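Local coordinates for cell division control protein Cdc48 (Mycobacterium smegmatis, PDB 5E7P) that is an AAA-family ATPase of the Cdc48 type with two AAA modules that binds ADP and probably binds and hydrolyses ATP, at residues His43-Ala48 against Ser669-Asp674; Ser112-Gly117 against Thr179-Asp184. All blocks are in the same frame, centred on the assembly; numbering follows the deposited sequence.

Contact 1 (His43-Ala48 against Ser669-Asp674); sequences HPEVLA and SIPLAD
One flank of the Pro671 ring, CG and CD, meets both His43 and Glu45 at the start of helix 44-50. Pro671 CG meets the edge of the imidazole near the ring plane, 3.6 Å from His43 CE1, and the two side chains run in opposing directions as they pass. Glu45 reaches across the same proline as an extended chain, CG anti to the backbone N (chi1 -176°), and its OE1 lies 3.7 Å from Pro671 CD. His43 is the N-cap of the helix, and the capping bond sets the turn of the imidazole: ND1 accepts from Glu45 N at 3.0 Å, with the donor close to the ring plane and an N-H...N angle of 166°, while Pro44 CD lies over one face. In this way the first turn of a helix in the Cdc48 N-terminal domain meets the loop between helices 656-666 and 678-684. Pro44 CB packs on Ser669 CB at 3.5 Å, and one turn onward the methyl of Ala48 touches Ile670 CD1 at 3.7 Å. Ile670 is buried, and no hydrogen bond links the two segments. Glu45 and Ala48 also touch helix 690-707, and Pro671 is tied by its backbone to Val714.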
loop_
_atom_site.group_PDB
_atom_site.type_symbol
_atom_site.label_atom_id
_atom_site.label_comp_id
_atom_site.label_asym_id
_atom_site.label_seq_id
_atom_site.Cartn_x
_atom_site.Cartn_y
_atom_site.Cartn_z
ATOM N N HIS A 43 -2.663 23.787 7.112
ATOM C CA HIS A 43 -1.809 24.579 6.241
ATOM C C HIS A 43 -0.570 23.760 5.898
ATOM O O HIS A 43 -0.091 22.984 6.724
ATOM C CB HIS A 43 -1.409 25.878 6.940
ATOM C CG HIS A 43 -0.825 26.907 6.022
ATOM N ND1 HIS A 43 0.496 26.895 5.634
ATOM C CD2 HIS A 43 -1.386 27.980 5.414
ATOM C CE1 HIS A 43 0.726 27.916 4.826
ATOM N NE2 HIS A 43 -0.401 28.588 4.677
ATOM N N PRO A 44 -0.056 23.911 4.670
ATOM C CA PRO A 44 1.145 23.182 4.248
ATOM C C PRO A 44 2.348 23.422 5.160
ATOM O O PRO A 44 3.187 22.533 5.310
ATOM C CB PRO A 44 1.421 23.752 2.857
ATOM C CG PRO A 44 0.079 24.152 2.353
ATOM C CD PRO A 44 -0.677 24.647 3.553
ATOM N N GLU A 45 2.430 24.607 5.758
ATOM C CA GLU A 45 3.532 24.915 6.663
ATOM C C GLU A 45 3.475 24.044 7.917
ATOM O O GLU A 45 4.510 23.681 8.478
ATOM C CB GLU A 45 3.538 26.396 7.043
ATOM C CG GLU A 45 4.727 26.789 7.899
ATOM C CD GLU A 45 4.827 28.281 8.117
ATOM O OE1 GLU A 45 3.965 29.024 7.602
ATOM O OE2 GLU A 45 5.777 28.709 8.803
ATOM N N VAL A 46 2.262 23.707 8.345
ATOM C CA VAL A 46 2.075 22.796 9.468
ATOM C C VAL A 46 2.575 21.403 9.097
ATOM O O VAL A 46 3.276 20.758 9.875
ATOM C CB VAL A 46 0.597 22.721 9.898
ATOM C CG1 VAL A 46 0.413 21.702 11.013
ATOM C CG2 VAL A 46 0.107 24.089 10.335
ATOM N N LEU A 47 2.214 20.955 7.897
ATOM C CA LEU A 47 2.662 19.664 7.387
ATOM C C LEU A 47 4.184 19.607 7.332
ATOM O O LEU A 47 4.791 18.595 7.680
ATOM C CB LEU A 47 2.081 19.406 5.995
ATOM C CG LEU A 47 0.561 19.298 5.869
ATOM C CD1 LEU A 47 0.165 19.081 4.413
ATOM C CD2 LEU A 47 0.021 18.178 6.745
ATOM N N ALA A 48 4.793 20.704 6.897
ATOM C CA ALA A 48 6.245 20.792 6.820
ATOM C C ALA A 48 6.876 20.807 8.214
ATOM O O ALA A 48 7.868 20.123 8.464
ATOM C CB ALA A 48 6.656 22.023 6.029
ATOM N N SER A 669 5.278 24.989 -0.852
ATOM C CA SER A 669 4.103 25.641 -0.286
ATOM C C SER A 669 4.361 26.270 1.082
ATOM O O SER A 669 3.428 26.686 1.770
ATOM C CB SER A 669 2.926 24.666 -0.218
ATOM O OG SER A 669 2.376 24.448 -1.505
ATOM N N ILE A 670 5.630 26.339 1.468
ATOM C CA ILE A 670 6.014 27.016 2.698
ATOM C C ILE A 670 6.185 28.502 2.422
ATOM O O ILE A 670 7.056 28.889 1.641
ATOM C CB ILE A 670 7.339 26.470 3.255
ATOM C CG1 ILE A 670 7.237 24.969 3.524
ATOM C CG2 ILE A 670 7.735 27.221 4.517
ATOM C CD1 ILE A 670 8.564 24.319 3.871
ATOM N N PRO A 671 5.347 29.343 3.051
ATOM C CA PRO A 671 5.456 30.795 2.880
ATOM C C PRO A 671 6.809 31.293 3.367
ATOM O O PRO A 671 7.204 30.988 4.488
ATOM C CB PRO A 671 4.344 31.338 3.784
ATOM C CG PRO A 671 3.376 30.214 3.910
ATOM C CD PRO A 671 4.217 28.975 3.920
ATOM N N LEU A 672 7.510 32.044 2.526
ATOM C CA LEU A 672 8.829 32.550 2.881
ATOM C C LEU A 672 8.826 34.063 3.059
ATOM O O LEU A 672 8.005 34.769 2.472
ATOM C CB LEU A 672 9.855 32.160 1.816
ATOM C CG LEU A 672 10.137 30.668 1.650
ATOM C CD1 LEU A 672 11.173 30.432 0.563
ATOM C CD2 LEU A 672 10.596 30.076 2.968
ATOM N N ALA A 673 9.746 34.552 3.881
ATOM C CA ALA A 673 9.964 35.983 4.007
ATOM C C ALA A 673 10.882 36.420 2.873
ATOM O O ALA A 673 11.620 35.603 2.324
ATOM C CB ALA A 673 10.576 36.312 5.355
ATOM N N ASP A 674 10.835 37.702 2.527
ATOM C CA ASP A 674 11.584 38.221 1.382
ATOM C C ASP A 674 13.097 38.053 1.510
ATOM O O ASP A 674 13.797 37.908 0.507
ATOM C CB ASP A 674 11.236 39.691 1.136
ATOM C CG ASP A 674 9.815 39.876 0.638
ATOM O OD1 ASP A 674 9.313 38.982 -0.076
ATOM O OD2 ASP A 674 9.201 40.916 0.962
#

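Contact 2 (Ser112-Gly117 against Thr179-Asp184); sequences SVTVSG and TVTAVD
Strands 112-116 and 179-184 run antiparallel, with 140° between their directions and a closest axis approach of 4.5 Å. Their pairing is interrupted by a classic beta bulge, in which Thr181 and Ala182 both face Thr114 and the register shifts by one residue. The carbonyl oxygen of Thr114 serves both bulge residues: it takes a firm bond from Thr181 N at 2.9 Å and weak ones from Ala182 N and the Thr181 hydroxyl. Thr114 N returns a bond to Ala182 O at 2.8 Å, its donor tilted from the carbonyl plane. Beyond the bulge Ser116 and Thr179 form a hydrogen-bonded pair, whereas both bonds of the Ser112-Asp184 pair are weak. The two strands are the middle ones of a mixed four-stranded sheet, flanked by strands 144-146 and 196-199.

On one face sit the valines. Val113 crosses Val180 at a slant, CG1 to CG1 at 4.0 Å, and turns its other branch, CG2, toward Val183 CG1; Val189 and Met139 add to this apolar layer. The opposite face is more polar. Ser112 OG lies against Asp184 CB at 3.5 Å, while the carboxylate of Asp184 makes its salt bridge with Arg111. Thr181 departs from the regular pattern at the bulge and divides its branches between two residues. Its OG1, set between backbone N and carbonyl carbon (chi1 76°), comes 3.3 Å from Thr114 CG2, and its methyl CG2 rests 3.6 Å from Ser116 CB.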
loop_
_atom_site.group_PDB
_atom_site.type_symbol
_atom_site.label_atom_id
_atom_site.label_comp_id
_atom_site.label_asym_id
_atom_site.label_seq_id
_atom_site.Cartn_x
_atom_site.Cartn_y
_atom_site.Cartn_z
ATOM N N SER A 112 -8.436 -5.876 13.985
ATOM C CA SER A 112 -9.884 -5.789 14.113
ATOM C C SER A 112 -10.300 -4.397 14.563
ATOM O O SER A 112 -9.502 -3.652 15.126
ATOM C CB SER A 112 -10.409 -6.822 15.114
ATOM O OG SER A 112 -10.113 -6.440 16.445
ATOM N N VAL A 113 -11.553 -4.052 14.290
ATOM C CA VAL A 113 -12.166 -2.841 14.821
ATOM C C VAL A 113 -13.598 -3.178 15.200
ATOM O O VAL A 113 -14.386 -3.591 14.351
ATOM C CB VAL A 113 -12.204 -1.698 13.789
ATOM C CG1 VAL A 113 -13.015 -0.530 14.332
ATOM C CG2 VAL A 113 -10.799 -1.249 13.416
ATOM N N THR A 114 -13.937 -3.016 16.474
ATOM C CA THR A 114 -15.296 -3.286 16.923
ATOM C C THR A 114 -16.095 -1.993 17.021
ATOM O O THR A 114 -15.669 -1.038 17.667
ATOM C CB THR A 114 -15.317 -4.021 18.274
ATOM O OG1 THR A 114 -14.558 -5.231 18.174
ATOM C CG2 THR A 114 -16.744 -4.360 18.669
ATOM N N VAL A 115 -17.249 -1.966 16.366
ATOM C CA VAL A 115 -18.098 -0.783 16.368
ATOM C C VAL A 115 -19.448 -1.086 17.003
ATOM O O VAL A 115 -19.862 -2.243 17.084
ATOM C CB VAL A 115 -18.324 -0.251 14.939
ATOM C CG1 VAL A 115 -17.004 0.171 14.312
ATOM C CG2 VAL A 115 -19.013 -1.305 14.083
ATOM N N SER A 116 -20.132 -0.040 17.451
ATOM C CA SER A 116 -21.452 -0.196 18.046
ATOM C C SER A 116 -22.472 0.652 17.302
ATOM O O SER A 116 -22.158 1.740 16.824
ATOM C CB SER A 116 -21.429 0.194 19.523
ATOM O OG SER A 116 -22.698 -0.005 20.122
ATOM N N GLY A 117 -23.695 0.146 17.205
ATOM C CA GLY A 117 -24.762 0.863 16.538
ATOM C C GLY A 117 -26.125 0.375 16.981
ATOM O O GLY A 117 -26.247 -0.322 17.990
ATOM N N THR A 179 -20.014 4.150 16.929
ATOM C CA THR A 179 -18.909 4.429 17.839
ATOM C C THR A 179 -17.934 3.260 17.870
ATOM O O THR A 179 -18.336 2.103 17.762
ATOM C CB THR A 179 -19.389 4.746 19.273
ATOM O OG1 THR A 179 -20.198 3.671 19.763
ATOM C CG2 THR A 179 -20.196 6.036 19.296
ATOM N N VAL A 180 -16.651 3.571 18.009
ATOM C CA VAL A 180 -15.616 2.550 18.058
ATOM C C VAL A 180 -15.394 2.102 19.498
ATOM O O VAL A 180 -14.873 2.860 20.317
ATOM C CB VAL A 180 -14.291 3.072 17.476
ATOM C CG1 VAL A 180 -13.230 1.981 17.499
ATOM C CG2 VAL A 180 -14.503 3.592 16.059
ATOM N N THR A 181 -15.790 0.870 19.804
ATOM C CA THR A 181 -15.683 0.352 21.164
ATOM C C THR A 181 -14.358 -0.360 21.409
ATOM O O THR A 181 -13.963 -0.566 22.558
ATOM C CB THR A 181 -16.833 -0.614 21.493
ATOM O OG1 THR A 181 -16.601 -1.874 20.853
ATOM C CG2 THR A 181 -18.158 -0.040 21.019
ATOM N N ALA A 182 -13.675 -0.729 20.328
ATOM C CA ALA A 182 -12.404 -1.441 20.432
ATOM C C ALA A 182 -11.619 -1.439 19.124
ATOM O O ALA A 182 -12.194 -1.490 18.036
ATOM C CB ALA A 182 -12.639 -2.872 20.894
ATOM N N VAL A 183 -10.296 -1.384 19.243
ATOM C CA VAL A 183 -9.409 -1.570 18.102
ATOM C C VAL A 183 -8.299 -2.549 18.473
ATOM O O VAL A 183 -8.070 -2.824 19.653
ATOM C CB VAL A 183 -8.781 -0.242 17.632
ATOM C CG1 VAL A 183 -9.849 0.690 17.085
ATOM C CG2 VAL A 183 -8.013 0.417 18.769
ATOM N N ASP A 184 -7.615 -3.072 17.463
ATOM C CA ASP A 184 -6.523 -4.014 17.677
ATOM C C ASP A 184 -5.546 -3.926 16.511
ATOM O O ASP A 184 -5.934 -4.148 15.365
ATOM C CB ASP A 184 -7.065 -5.438 17.822
ATOM C CG ASP A 184 -6.002 -6.431 18.255
ATOM O OD1 ASP A 184 -5.057 -6.023 18.962
ATOM O OD2 ASP A 184 -6.111 -7.625 17.892
#

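In the fold
From the N terminus the chain first passes through residues 43-48, in the N-terminal domain, whose partner in contact 1 comes 621 residues later. Contact 2 opens and closes well within that span: strand 112-116 is followed by three helices and two short strands before strand 179-184 returns to pair with it, 61 residues intervening. The chain then builds both nucleotide-binding AAA regions before residues 669-674 complete contact 1. One contact is enclosed by the other without crossing it. Contact 2 is local, joining neighbouring strands of one sheet, whereas contact 1 brings the N-terminal domain against the loop between helices 656-666 and 678-684, beside helix 690-707. Their centres lie 37 Å apart and they do not touch.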